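Local coordinates for protein glycerol-3-phosphate dehydrogenase [NAD(+)] 1 (Saccharomyces cerevisiae, PDB 4FGW) that reduces dihydroxyacetone phosphate to sn-glycerol 3-phosphate with NADH, a step in the production of the glycerol that yeast accumulates under hyperosmotic stress, at residues 46-51 and 186-191; 50-55 and 224-229; 181-186 and 194-199. One frame throughout, in Å; residues are numbered along the deposited sequence.

Contact 1 (46-51 and 186-191)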
ATOM      1  N   GLY A  46     -21.034  -9.034 -13.524  1.00 56.83           N
ATOM      2  CA  GLY A  46     -21.494  -9.092 -14.907  1.00 58.17           C
ATOM      3  C   GLY A  46     -22.485  -8.005 -15.272  1.00 62.63           C
ATOM      4  O   GLY A  46     -22.302  -7.334 -16.291  1.00 62.57           O
ATOM      5  N   THR A  47     -23.538  -7.824 -14.437  1.00 59.94           N
ATOM      6  CA  THR A  47     -24.584  -6.808 -14.640  1.00 61.59           C
ATOM      7  C   THR A  47     -24.004  -5.404 -14.463  1.00 63.57           C
ATOM      8  O   THR A  47     -24.335  -4.500 -15.233  1.00 64.40           O
ATOM      9  CB  THR A  47     -25.786  -7.057 -13.713  1.00 68.10           C
ATOM     10  OG1 THR A  47     -26.142  -8.431 -13.768  1.00 66.28           O
ATOM     11  CG2 THR A  47     -26.992  -6.204 -14.064  1.00 69.01           C
ATOM     12  N   THR A  48     -23.138  -5.238 -13.448  1.00 57.93           N
ATOM     13  CA  THR A  48     -22.469  -3.984 -13.123  1.00 55.86           C
ATOM     14  C   THR A  48     -21.575  -3.533 -14.285  1.00 59.36           C
ATOM     15  O   THR A  48     -21.714  -2.400 -14.741  1.00 59.51           O
ATOM     16  CB  THR A  48     -21.727  -4.109 -11.781  1.00 60.67           C
ATOM     17  OG1 THR A  48     -22.637  -4.567 -10.778  1.00 59.44           O
ATOM     18  CG2 THR A  48     -21.109  -2.803 -11.343  1.00 57.21           C
ATOM     19  N   ILE A  49     -20.699  -4.425 -14.785  1.00 55.93           N
ATOM     20  CA  ILE A  49     -19.821  -4.093 -15.902  1.00 56.95           C
ATOM     21  C   ILE A  49     -20.589  -3.792 -17.193  1.00 63.62           C
ATOM     22  O   ILE A  49     -20.178  -2.917 -17.955  1.00 64.37           O
ATOM     23  CB  ILE A  49     -18.602  -5.053 -16.043  1.00 59.69           C
ATOM     24  CG1 ILE A  49     -17.295  -4.271 -16.270  1.00 59.22           C
ATOM     25  CG2 ILE A  49     -18.799  -6.131 -17.105  1.00 63.77           C
ATOM     26  CD1 ILE A  49     -16.676  -3.660 -15.016  1.00 57.95           C
ATOM     27  N   ALA A  50     -21.742  -4.465 -17.386  1.00 61.64           N
ATOM     28  CA  ALA A  50     -22.642  -4.286 -18.523  1.00 63.80           C
ATOM     29  C   ALA A  50     -23.346  -2.924 -18.464  1.00 67.15           C
ATOM     30  O   ALA A  50     -23.630  -2.343 -19.511  1.00 68.60           O
ATOM     31  CB  ALA A  50     -23.660  -5.405 -18.550  1.00 66.70           C
ATOM     32  N   LYS A  51     -23.607  -2.412 -17.237  1.00 61.96           N
ATOM     33  CA  LYS A  51     -24.218  -1.102 -16.980  1.00 62.49           C
ATOM     34  C   LYS A  51     -23.200  -0.004 -17.342  1.00 65.33           C
ATOM     35  O   LYS A  51     -23.567   0.977 -17.995  1.00 67.52           O
ATOM     36  CB  LYS A  51     -24.649  -0.994 -15.503  1.00 63.34           C
ATOM     37  CG  LYS A  51     -25.255   0.350 -15.098  1.00 68.71           C
ATOM     38  CD  LYS A  51     -25.485   0.423 -13.597  1.00 69.10           C
ATOM     39  CE  LYS A  51     -26.019   1.757 -13.140  1.00 69.76           C
ATOM     40  NZ  LYS A  51     -24.947   2.776 -13.000  1.00 69.46           N
ATOM     41  N   THR A 186     -21.186  -4.194  -6.105  1.00 54.29           N
ATOM     42  CA  THR A 186     -22.174  -3.447  -5.315  1.00 56.03           C
ATOM     43  C   THR A 186     -21.885  -1.941  -5.246  1.00 57.69           C
ATOM     44  O   THR A 186     -22.803  -1.141  -5.400  1.00 59.26           O
ATOM     45  CB  THR A 186     -22.348  -4.150  -3.953  1.00 71.70           C
ATOM     46  OG1 THR A 186     -23.097  -5.348  -4.183  1.00 81.18           O
ATOM     47  CG2 THR A 186     -23.057  -3.294  -2.907  1.00 73.32           C
ATOM     48  N   GLU A 187     -20.618  -1.566  -5.038  1.00 51.32           N
ATOM     49  CA  GLU A 187     -20.205  -0.166  -4.951  1.00 50.70           C
ATOM     50  C   GLU A 187     -20.152   0.512  -6.317  1.00 52.44           C
ATOM     51  O   GLU A 187     -20.615   1.648  -6.435  1.00 52.86           O
ATOM     52  CB  GLU A 187     -18.877  -0.016  -4.192  1.00 50.16           C
ATOM     53  CG  GLU A 187     -19.004  -0.318  -2.708  1.00 63.44           C
ATOM     54  CD  GLU A 187     -17.948   0.361  -1.863  1.00 99.58           C
ATOM     55  OE1 GLU A 187     -18.296   1.326  -1.141  1.00109.75           O
ATOM     56  OE2 GLU A 187     -16.766  -0.048  -1.948  1.00 90.49           O
ATOM     57  N   VAL A 188     -19.600  -0.182  -7.346  1.00 46.67           N
ATOM     58  CA  VAL A 188     -19.520   0.335  -8.723  1.00 46.26           C
ATOM     59  C   VAL A 188     -20.946   0.594  -9.252  1.00 52.85           C
ATOM     60  O   VAL A 188     -21.180   1.635  -9.868  1.00 53.91           O
ATOM     61  CB  VAL A 188     -18.693  -0.568  -9.697  1.00 47.78           C
ATOM     62  CG1 VAL A 188     -18.590   0.056 -11.091  1.00 47.91           C
ATOM     63  CG2 VAL A 188     -17.307  -0.873  -9.151  1.00 44.88           C
ATOM     64  N   ALA A 189     -21.893  -0.342  -8.975  1.00 50.91           N
ATOM     65  CA  ALA A 189     -23.308  -0.251  -9.374  1.00 53.81           C
ATOM     66  C   ALA A 189     -23.985   0.951  -8.723  1.00 57.23           C
ATOM     67  O   ALA A 189     -24.685   1.690  -9.403  1.00 57.80           O
ATOM     68  CB  ALA A 189     -24.046  -1.534  -9.013  1.00 55.63           C
ATOM     69  N   GLN A 190     -23.712   1.180  -7.421  1.00 53.90           N
ATOM     70  CA  GLN A 190     -24.228   2.303  -6.638  1.00 55.80           C
ATOM     71  C   GLN A 190     -23.555   3.624  -7.034  1.00 62.71           C
ATOM     72  O   GLN A 190     -23.896   4.680  -6.494  1.00 64.83           O
ATOM     73  CB  GLN A 190     -24.008   2.045  -5.144  1.00 55.56           C
ATOM     74  CG  GLN A 190     -25.093   1.216  -4.495  1.00 60.78           C
ATOM     75  CD  GLN A 190     -24.830   1.085  -3.020  1.00 69.92           C
ATOM     76  OE1 GLN A 190     -25.304   1.886  -2.208  1.00 71.55           O
ATOM     77  NE2 GLN A 190     -24.059   0.077  -2.641  1.00 49.94           N
ATOM     78  N   GLU A 191     -22.579   3.556  -7.958  1.00 58.78           N
ATOM     79  CA  GLU A 191     -21.784   4.678  -8.465  1.00 57.86           C
ATOM     80  C   GLU A 191     -20.894   5.308  -7.390  1.00 59.99           C
ATOM     81  O   GLU A 191     -20.608   6.507  -7.436  1.00 59.75           O
ATOM     82  CB  GLU A 191     -22.631   5.696  -9.255  1.00 62.17           C
ATOM     83  CG  GLU A 191     -23.296   5.085 -10.477  1.00 71.97           C
ATOM     84  CD  GLU A 191     -24.092   6.011 -11.375  1.00 88.40           C
ATOM     85  OE1 GLU A 191     -24.211   7.217 -11.054  1.00 76.22           O
ATOM     86  OE2 GLU A 191     -24.602   5.523 -12.410  1.00 85.54           O
TER
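T48 and K51, one turn apart on the first helix of the Rossmann domain, meet V188, A189 and E191 at the end of the short helix 185-189. Helix 44-59 carries G46, the last glycine of a GxGxxG-type turn and, by similarity, part of the NAD(+) site, so the contact sits just beyond the dinucleotide-binding turn. T48 sends its two branches different ways. CG2, anti to the backbone N, comes up between the A189 backbone and the V188 side chain, 3.5 Å from A189 N and 3.7 Å from V188 CB; OG1 lies 3.8 Å from A189 CB. That hydroxyl finds its polar partner one turn back, bonded to N44 O, with a weak bond to A185 O as well. T47 OG1 is likewise satisfied one turn back, by G43 O just before the helix.

K51 supplies the charged part. Its chain runs out straight and turns at the last torsion (chi4 -81°), which brings NZ 2.8 Å from E191 OE2 in a salt bridge; a second one, to E55 OE2, also holds the ammonium. A189 O is 3.8 Å from K51 NZ. E191 follows the helix end in a Schellman motif, with positive phi and E191 N bonded to V188 O. At Q190 the side chain folds back to the helix, and T186 O accepts from both Q190 N and Q190 NE2, which arrive from opposite faces of the carbonyl plane. In the K51-E191 bridge the two side chains cross at about a right angle, and E191 OE2 receives NZ on its anti lone pair.

Contact 2 (50-55 and 224-229)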
ATOM      1  N   ALA A  50     -21.742  -4.465 -17.386  1.00 61.64           N
ATOM      2  CA  ALA A  50     -22.642  -4.286 -18.523  1.00 63.80           C
ATOM      3  C   ALA A  50     -23.346  -2.924 -18.464  1.00 67.15           C
ATOM      4  O   ALA A  50     -23.630  -2.343 -19.511  1.00 68.60           O
ATOM      5  CB  ALA A  50     -23.660  -5.405 -18.550  1.00 66.70           C
ATOM      6  N   LYS A  51     -23.607  -2.412 -17.237  1.00 61.96           N
ATOM      7  CA  LYS A  51     -24.218  -1.102 -16.980  1.00 62.49           C
ATOM      8  C   LYS A  51     -23.200  -0.004 -17.342  1.00 65.33           C
ATOM      9  O   LYS A  51     -23.567   0.977 -17.995  1.00 67.52           O
ATOM     10  CB  LYS A  51     -24.649  -0.994 -15.503  1.00 63.34           C
ATOM     11  CG  LYS A  51     -25.255   0.350 -15.098  1.00 68.71           C
ATOM     12  CD  LYS A  51     -25.485   0.423 -13.597  1.00 69.10           C
ATOM     13  CE  LYS A  51     -26.019   1.757 -13.140  1.00 69.76           C
ATOM     14  NZ  LYS A  51     -24.947   2.776 -13.000  1.00 69.46           N
ATOM     15  N   VAL A  52     -21.924  -0.198 -16.929  1.00 57.80           N
ATOM     16  CA  VAL A  52     -20.772   0.676 -17.189  1.00 55.92           C
ATOM     17  C   VAL A  52     -20.559   0.808 -18.719  1.00 64.38           C
ATOM     18  O   VAL A  52     -20.437   1.925 -19.238  1.00 65.77           O
ATOM     19  CB  VAL A  52     -19.518   0.122 -16.449  1.00 55.38           C
ATOM     20  CG1 VAL A  52     -18.214   0.715 -16.985  1.00 53.59           C
ATOM     21  CG2 VAL A  52     -19.629   0.332 -14.940  1.00 53.40           C
ATOM     22  N   VAL A  53     -20.557  -0.342 -19.424  1.00 61.96           N
ATOM     23  CA  VAL A  53     -20.382  -0.455 -20.872  1.00 64.14           C
ATOM     24  C   VAL A  53     -21.563   0.179 -21.642  1.00 72.15           C
ATOM     25  O   VAL A  53     -21.317   0.947 -22.576  1.00 74.19           O
ATOM     26  CB  VAL A  53     -20.056  -1.921 -21.272  1.00 68.11           C
ATOM     27  CG1 VAL A  53     -20.297  -2.182 -22.753  1.00 71.84           C
ATOM     28  CG2 VAL A  53     -18.620  -2.280 -20.893  1.00 64.88           C
ATOM     29  N   ALA A  54     -22.824  -0.081 -21.217  1.00 70.02           N
ATOM     30  CA  ALA A  54     -24.025   0.497 -21.846  1.00 74.10           C
ATOM     31  C   ALA A  54     -24.079   2.025 -21.737  1.00 78.74           C
ATOM     32  O   ALA A  54     -24.549   2.689 -22.667  1.00 82.49           O
ATOM     33  CB  ALA A  54     -25.292  -0.125 -21.273  1.00 76.13           C
ATOM     34  N   GLU A  55     -23.587   2.571 -20.610  1.00 71.89           N
ATOM     35  CA  GLU A  55     -23.506   4.010 -20.348  1.00 72.44           C
ATOM     36  C   GLU A  55     -22.533   4.672 -21.328  1.00 77.21           C
ATOM     37  O   GLU A  55     -22.829   5.745 -21.858  1.00 79.51           O
ATOM     38  CB  GLU A  55     -23.043   4.265 -18.903  1.00 70.25           C
ATOM     39  CG  GLU A  55     -24.156   4.186 -17.870  1.00 78.45           C
ATOM     40  CD  GLU A  55     -23.703   4.097 -16.425  1.00 83.66           C
ATOM     41  OE1 GLU A  55     -22.545   4.471 -16.131  1.00 66.19           O
ATOM     42  OE2 GLU A  55     -24.513   3.654 -15.580  1.00 72.29           O
ATOM     43  N   ARG A 224     -15.583   5.836 -16.382  1.00 52.14           N
ATOM     44  CA  ARG A 224     -16.768   6.563 -15.911  1.00 52.42           C
ATOM     45  C   ARG A 224     -16.288   7.585 -14.868  1.00 53.88           C
ATOM     46  O   ARG A 224     -15.232   7.354 -14.276  1.00 51.76           O
ATOM     47  CB  ARG A 224     -17.800   5.599 -15.263  1.00 49.06           C
ATOM     48  CG  ARG A 224     -18.355   4.481 -16.155  1.00 53.91           C
ATOM     49  CD  ARG A 224     -19.127   4.958 -17.385  1.00 62.57           C
ATOM     50  NE  ARG A 224     -20.349   5.694 -17.052  1.00 63.31           N
ATOM     51  CZ  ARG A 224     -20.621   6.929 -17.459  1.00 74.42           C
ATOM     52  NH1 ARG A 224     -19.761   7.588 -18.226  1.00 58.19           N
ATOM     53  NH2 ARG A 224     -21.755   7.514 -17.105  1.00 65.88           N
ATOM     54  N   PRO A 225     -17.028   8.684 -14.581  1.00 51.13           N
ATOM     55  CA  PRO A 225     -16.564   9.624 -13.535  1.00 49.93           C
ATOM     56  C   PRO A 225     -16.443   8.975 -12.145  1.00 52.57           C
ATOM     57  O   PRO A 225     -15.568   9.351 -11.360  1.00 51.36           O
ATOM     58  CB  PRO A 225     -17.618  10.740 -13.563  1.00 54.51           C
ATOM     59  CG  PRO A 225     -18.271  10.626 -14.922  1.00 61.22           C
ATOM     60  CD  PRO A 225     -18.293   9.150 -15.189  1.00 55.59           C
ATOM     61  N   TYR A 226     -17.297   7.969 -11.866  1.00 48.05           N
ATOM     62  CA  TYR A 226     -17.336   7.191 -10.624  1.00 44.61           C
ATOM     63  C   TYR A 226     -16.480   5.904 -10.710  1.00 46.68           C
ATOM     64  O   TYR A 226     -16.421   5.138  -9.749  1.00 45.49           O
ATOM     65  CB  TYR A 226     -18.800   6.838 -10.270  1.00 46.49           C
ATOM     66  CG  TYR A 226     -19.487   5.940 -11.283  1.00 49.22           C
ATOM     67  CD1 TYR A 226     -19.364   4.553 -11.213  1.00 49.64           C
ATOM     68  CD2 TYR A 226     -20.284   6.474 -12.292  1.00 52.69           C
ATOM     69  CE1 TYR A 226     -19.996   3.723 -12.138  1.00 51.30           C
ATOM     70  CE2 TYR A 226     -20.928   5.652 -13.219  1.00 54.84           C
ATOM     71  CZ  TYR A 226     -20.782   4.276 -13.137  1.00 59.24           C
ATOM     72  OH  TYR A 226     -21.409   3.457 -14.047  1.00 57.54           O
ATOM     73  N   PHE A 227     -15.872   5.635 -11.867  1.00 43.79           N
ATOM     74  CA  PHE A 227     -15.086   4.416 -12.085  1.00 41.85           C
ATOM     75  C   PHE A 227     -13.878   4.745 -12.949  1.00 46.87           C
ATOM     76  O   PHE A 227     -13.950   4.644 -14.185  1.00 48.90           O
ATOM     77  CB  PHE A 227     -15.986   3.347 -12.752  1.00 44.23           C
ATOM     78  CG  PHE A 227     -15.473   1.929 -12.812  1.00 43.73           C
ATOM     79  CD1 PHE A 227     -15.092   1.257 -11.651  1.00 44.23           C
ATOM     80  CD2 PHE A 227     -15.472   1.227 -14.012  1.00 45.90           C
ATOM     81  CE1 PHE A 227     -14.680  -0.076 -11.700  1.00 43.52           C
ATOM     82  CE2 PHE A 227     -15.068  -0.108 -14.055  1.00 47.43           C
ATOM     83  CZ  PHE A 227     -14.691  -0.755 -12.896  1.00 43.40           C
ATOM     84  N   HIS A 228     -12.780   5.182 -12.298  1.00 41.39           N
ATOM     85  CA  HIS A 228     -11.551   5.575 -12.990  1.00 41.80           C
ATOM     86  C   HIS A 228     -10.837   4.375 -13.601  1.00 44.66           C
ATOM     87  O   HIS A 228     -10.621   3.369 -12.925  1.00 41.32           O
ATOM     88  CB  HIS A 228     -10.622   6.384 -12.071  1.00 41.94           C
ATOM     89  CG  HIS A 228     -11.058   7.798 -11.822  1.00 46.69           C
ATOM     90  ND1 HIS A 228     -12.320   8.244 -12.168  1.00 51.04           N
ATOM     91  CD2 HIS A 228     -10.379   8.816 -11.256  1.00 48.41           C
ATOM     92  CE1 HIS A 228     -12.360   9.518 -11.815  1.00 51.38           C
ATOM     93  NE2 HIS A 228     -11.218   9.903 -11.256  1.00 50.37           N
ATOM     94  N   VAL A 229     -10.503   4.482 -14.896  1.00 43.27           N
ATOM     95  CA  VAL A 229      -9.854   3.415 -15.641  1.00 43.55           C
ATOM     96  C   VAL A 229      -8.458   3.805 -16.098  1.00 50.37           C
ATOM     97  O   VAL A 229      -8.263   4.882 -16.665  1.00 51.64           O
ATOM     98  CB  VAL A 229     -10.765   2.906 -16.813  1.00 48.71           C
ATOM     99  CG1 VAL A 229     -10.017   2.000 -17.787  1.00 48.45           C
ATOM    100  CG2 VAL A 229     -11.998   2.188 -16.268  1.00 48.04           C
TER
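A salt-bridge network of K51, E55 and R224 joins the first Rossmann helix, 44-59, to the type I turn R224-F227 that leads into strand 227-232, outermost in the sheet of this chain. E55 OE1 is its hub. R224 NE donates to E55 OE1 at 2.7 Å, near the guanidinium plane and on the anti lone pair of that oxygen, while R224 NH2 adds a weak bond. Y226 OH gives a second strong bond, 2.6 Å to E55 OE1, arriving tip to tip on the syn side and 23° out of the carboxylate plane. E55 OE2 takes K51 NZ at 2.8 Å on its syn lone pair. Donors on both oxygens would favour an ionised carboxylate, although E191 lies close by and K51 must serve both acids. R224 and V52 slide past each other in opposite directions, R224 CG 3.9 Å from V52 CG1, and E55 CB lies over one face of the guanidinium. V52 also meets both aromatic residues of the turn: CG2 is 3.7 Å from Y226 OH and CG1 is 4.1 Å from F227 CD2. Around this core, V188 of helix 185-189 touches V52, Y226 and F227, strand 194-199 lies beside 227-232 in the sheet, and V53 packs on helix 215-222.

Contact 3 (181-186 and 194-199)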
ATOM      1  N   GLY A 181      -9.180  -4.504 -10.394  1.00 41.29           N
ATOM      2  CA  GLY A 181      -8.852  -3.360  -9.548  1.00 38.77           C
ATOM      3  C   GLY A 181      -9.439  -3.477  -8.162  1.00 40.33           C
ATOM      4  O   GLY A 181     -10.110  -4.462  -7.859  1.00 38.97           O
ATOM      5  N   ALA A 182      -9.163  -2.487  -7.292  1.00 37.43           N
ATOM      6  CA  ALA A 182      -9.720  -2.436  -5.939  1.00 36.40           C
ATOM      7  C   ALA A 182     -11.190  -1.959  -6.071  1.00 42.69           C
ATOM      8  O   ALA A 182     -11.499  -0.761  -6.049  1.00 42.49           O
ATOM      9  CB  ALA A 182      -8.906  -1.484  -5.077  1.00 35.97           C
ATOM     10  N   ASN A 183     -12.082  -2.924  -6.283  1.00 42.01           N
ATOM     11  CA  ASN A 183     -13.500  -2.660  -6.491  1.00 43.46           C
ATOM     12  C   ASN A 183     -14.397  -3.837  -6.152  1.00 47.76           C
ATOM     13  O   ASN A 183     -13.943  -4.972  -6.117  1.00 47.66           O
ATOM     14  CB  ASN A 183     -13.779  -2.126  -7.927  1.00 46.75           C
ATOM     15  CG  ASN A 183     -13.162  -2.923  -9.038  1.00 53.24           C
ATOM     16  OD1 ASN A 183     -13.493  -4.084  -9.274  1.00 50.80           O
ATOM     17  ND2 ASN A 183     -12.267  -2.302  -9.757  1.00 42.93           N
ATOM     18  N   ILE A 184     -15.668  -3.539  -5.872  1.00 46.40           N
ATOM     19  CA  ILE A 184     -16.755  -4.469  -5.530  1.00 48.35           C
ATOM     20  C   ILE A 184     -17.931  -4.077  -6.444  1.00 52.70           C
ATOM     21  O   ILE A 184     -18.235  -2.884  -6.565  1.00 53.32           O
ATOM     22  CB  ILE A 184     -17.140  -4.342  -4.013  1.00 52.57           C
ATOM     23  CG1 ILE A 184     -15.982  -4.741  -3.096  1.00 53.42           C
ATOM     24  CG2 ILE A 184     -18.353  -5.180  -3.679  1.00 56.00           C
ATOM     25  CD1 ILE A 184     -15.994  -4.095  -1.647  1.00 68.51           C
ATOM     26  N   ALA A 185     -18.588  -5.067  -7.076  1.00 49.93           N
ATOM     27  CA  ALA A 185     -19.735  -4.869  -7.964  1.00 51.26           C
ATOM     28  C   ALA A 185     -20.799  -3.941  -7.370  1.00 56.16           C
ATOM     29  O   ALA A 185     -21.215  -2.994  -8.031  1.00 56.08           O
ATOM     30  CB  ALA A 185     -20.352  -6.209  -8.317  1.00 53.57           C
ATOM     31  N   THR A 186     -21.186  -4.194  -6.105  1.00 54.29           N
ATOM     32  CA  THR A 186     -22.174  -3.447  -5.315  1.00 56.03           C
ATOM     33  C   THR A 186     -21.885  -1.941  -5.246  1.00 57.69           C
ATOM     34  O   THR A 186     -22.803  -1.141  -5.400  1.00 59.26           O
ATOM     35  CB  THR A 186     -22.348  -4.150  -3.953  1.00 71.70           C
ATOM     36  OG1 THR A 186     -23.097  -5.348  -4.183  1.00 81.18           O
ATOM     37  CG2 THR A 186     -23.057  -3.294  -2.907  1.00 73.32           C
ATOM     38  N   SER A 194     -14.496   4.402  -7.234  1.00 39.59           N
ATOM     39  CA  SER A 194     -13.417   3.426  -7.157  1.00 37.89           C
ATOM     40  C   SER A 194     -12.661   3.449  -8.490  1.00 44.40           C
ATOM     41  O   SER A 194     -12.992   4.242  -9.381  1.00 45.70           O
ATOM     42  CB  SER A 194     -13.937   2.021  -6.833  1.00 40.35           C
ATOM     43  OG  SER A 194     -14.804   1.506  -7.830  1.00 48.55           O
ATOM     44  N   GLU A 195     -11.623   2.604  -8.609  1.00 40.50           N
ATOM     45  CA  GLU A 195     -10.809   2.520  -9.810  1.00 39.53           C
ATOM     46  C   GLU A 195     -10.693   1.083 -10.286  1.00 42.54           C
ATOM     47  O   GLU A 195     -10.990   0.138  -9.542  1.00 40.36           O
ATOM     48  CB  GLU A 195      -9.390   3.051  -9.539  1.00 39.69           C
ATOM     49  CG  GLU A 195      -9.289   4.500  -9.092  1.00 45.05           C
ATOM     50  CD  GLU A 195      -7.860   4.966  -8.884  1.00 51.78           C
ATOM     51  OE1 GLU A 195      -7.512   6.056  -9.389  1.00 57.95           O
ATOM     52  OE2 GLU A 195      -7.079   4.228  -8.245  1.00 45.79           O
ATOM     53  N   THR A 196     -10.201   0.930 -11.527  1.00 40.22           N
ATOM     54  CA  THR A 196      -9.854  -0.352 -12.122  1.00 40.27           C
ATOM     55  C   THR A 196      -8.728  -0.188 -13.127  1.00 43.46           C
ATOM     56  O   THR A 196      -8.553   0.889 -13.712  1.00 41.61           O
ATOM     57  CB  THR A 196     -11.072  -1.129 -12.686  1.00 46.80           C
ATOM     58  OG1 THR A 196     -10.775  -2.519 -12.616  1.00 44.24           O
ATOM     59  CG2 THR A 196     -11.409  -0.764 -14.140  1.00 46.84           C
ATOM     60  N   THR A 197      -7.988  -1.284 -13.335  1.00 40.89           N
ATOM     61  CA  THR A 197      -6.962  -1.380 -14.359  1.00 41.30           C
ATOM     62  C   THR A 197      -7.558  -2.275 -15.445  1.00 46.42           C
ATOM     63  O   THR A 197      -8.242  -3.260 -15.139  1.00 44.29           O
ATOM     64  CB  THR A 197      -5.668  -2.019 -13.837  1.00 44.35           C
ATOM     65  OG1 THR A 197      -5.405  -1.625 -12.495  1.00 42.09           O
ATOM     66  CG2 THR A 197      -4.481  -1.715 -14.727  1.00 41.96           C
ATOM     67  N   VAL A 198      -7.324  -1.892 -16.707  1.00 45.53           N
ATOM     68  CA  VAL A 198      -7.666  -2.664 -17.887  1.00 47.50           C
ATOM     69  C   VAL A 198      -6.325  -2.925 -18.576  1.00 53.42           C
ATOM     70  O   VAL A 198      -5.592  -1.980 -18.876  1.00 53.42           O
ATOM     71  CB  VAL A 198      -8.705  -1.996 -18.833  1.00 52.22           C
ATOM     72  CG1 VAL A 198      -8.970  -2.878 -20.057  1.00 54.21           C
ATOM     73  CG2 VAL A 198     -10.012  -1.711 -18.104  1.00 50.72           C
ATOM     74  N   ALA A 199      -5.984  -4.207 -18.778  1.00 51.19           N
ATOM     75  CA  ALA A 199      -4.742  -4.594 -19.446  1.00 52.13           C
ATOM     76  C   ALA A 199      -5.035  -5.325 -20.734  1.00 60.34           C
ATOM     77  O   ALA A 199      -5.910  -6.186 -20.768  1.00 60.96           O
ATOM     78  CB  ALA A 199      -3.885  -5.442 -18.533  1.00 51.47           C
TER
HETATM   79  O   HOH W   1     -10.415   1.621  -6.054  1.00 35.55           O
HETATM   80  O   HOH W   2     -15.883  -0.565  -5.955  1.00 45.36           O
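N183 and G181 make the close half of this contact against E195 and T196. The amide of N183 turns back to strand 194-199: chi1 of 49° sets CG between the backbone N and the carbonyl carbon; from there ND2 donates 2.8 Å to E195 O, which lies almost in the amide plane, the donor tilted 26° from the carbonyl plane. A weak second bond joins N183 ND2 to T196 OG1 at 3.2 Å. G181 passes directly beside T196, their CA atoms 4.1 Å apart, and G181 CA is 4.1 Å from E195 O.

Toward S194 the two segments spread apart and water takes over. One water donates to A182 O at 2.6 Å and accepts from E195 N; another accepts from I184 N and donates to S194 OG at 3.0 Å. Direct approaches here are looser, such as S194 CB 3.8 Å from A182 O. On this side the second subunit closes in, with its N263 against A182, I184 and S194, and its R270 in a salt bridge with E195 OE2.

A182 centres an inverse gamma turn, and I184 is the N-cap residue of helix 185-189, whose A185 binds NAD(+) by similarity. This is a connection between antiparallel neighbours in a Rossmann-type sheet, strand 175-180 to strand 194-199 through helix 185-189.

How the contacts relate
From the N terminus, helix 44-59 comes first and supplies one side of two contacts: 46-51 reaches forward to 186-191, closing a long loop, and 50-55 reaches further still, to 224-229. Contact 3 is local, returning the chain from 181-186 to 194-199 across seven residues; it falls wholly within the span bounded by contact 2 and crosses contact 1, with T186 common to both. Contacts 1 and 2 share A50 and K51, and V188 CG1 packs 3.7 Å from F227 CD1 between them. Contacts 2 and 3 meet through neighbouring strands 227-232 and 194-199. Together they tie the first Rossmann helix and helix 185-189 to those two strands at one edge of this chain's sheet.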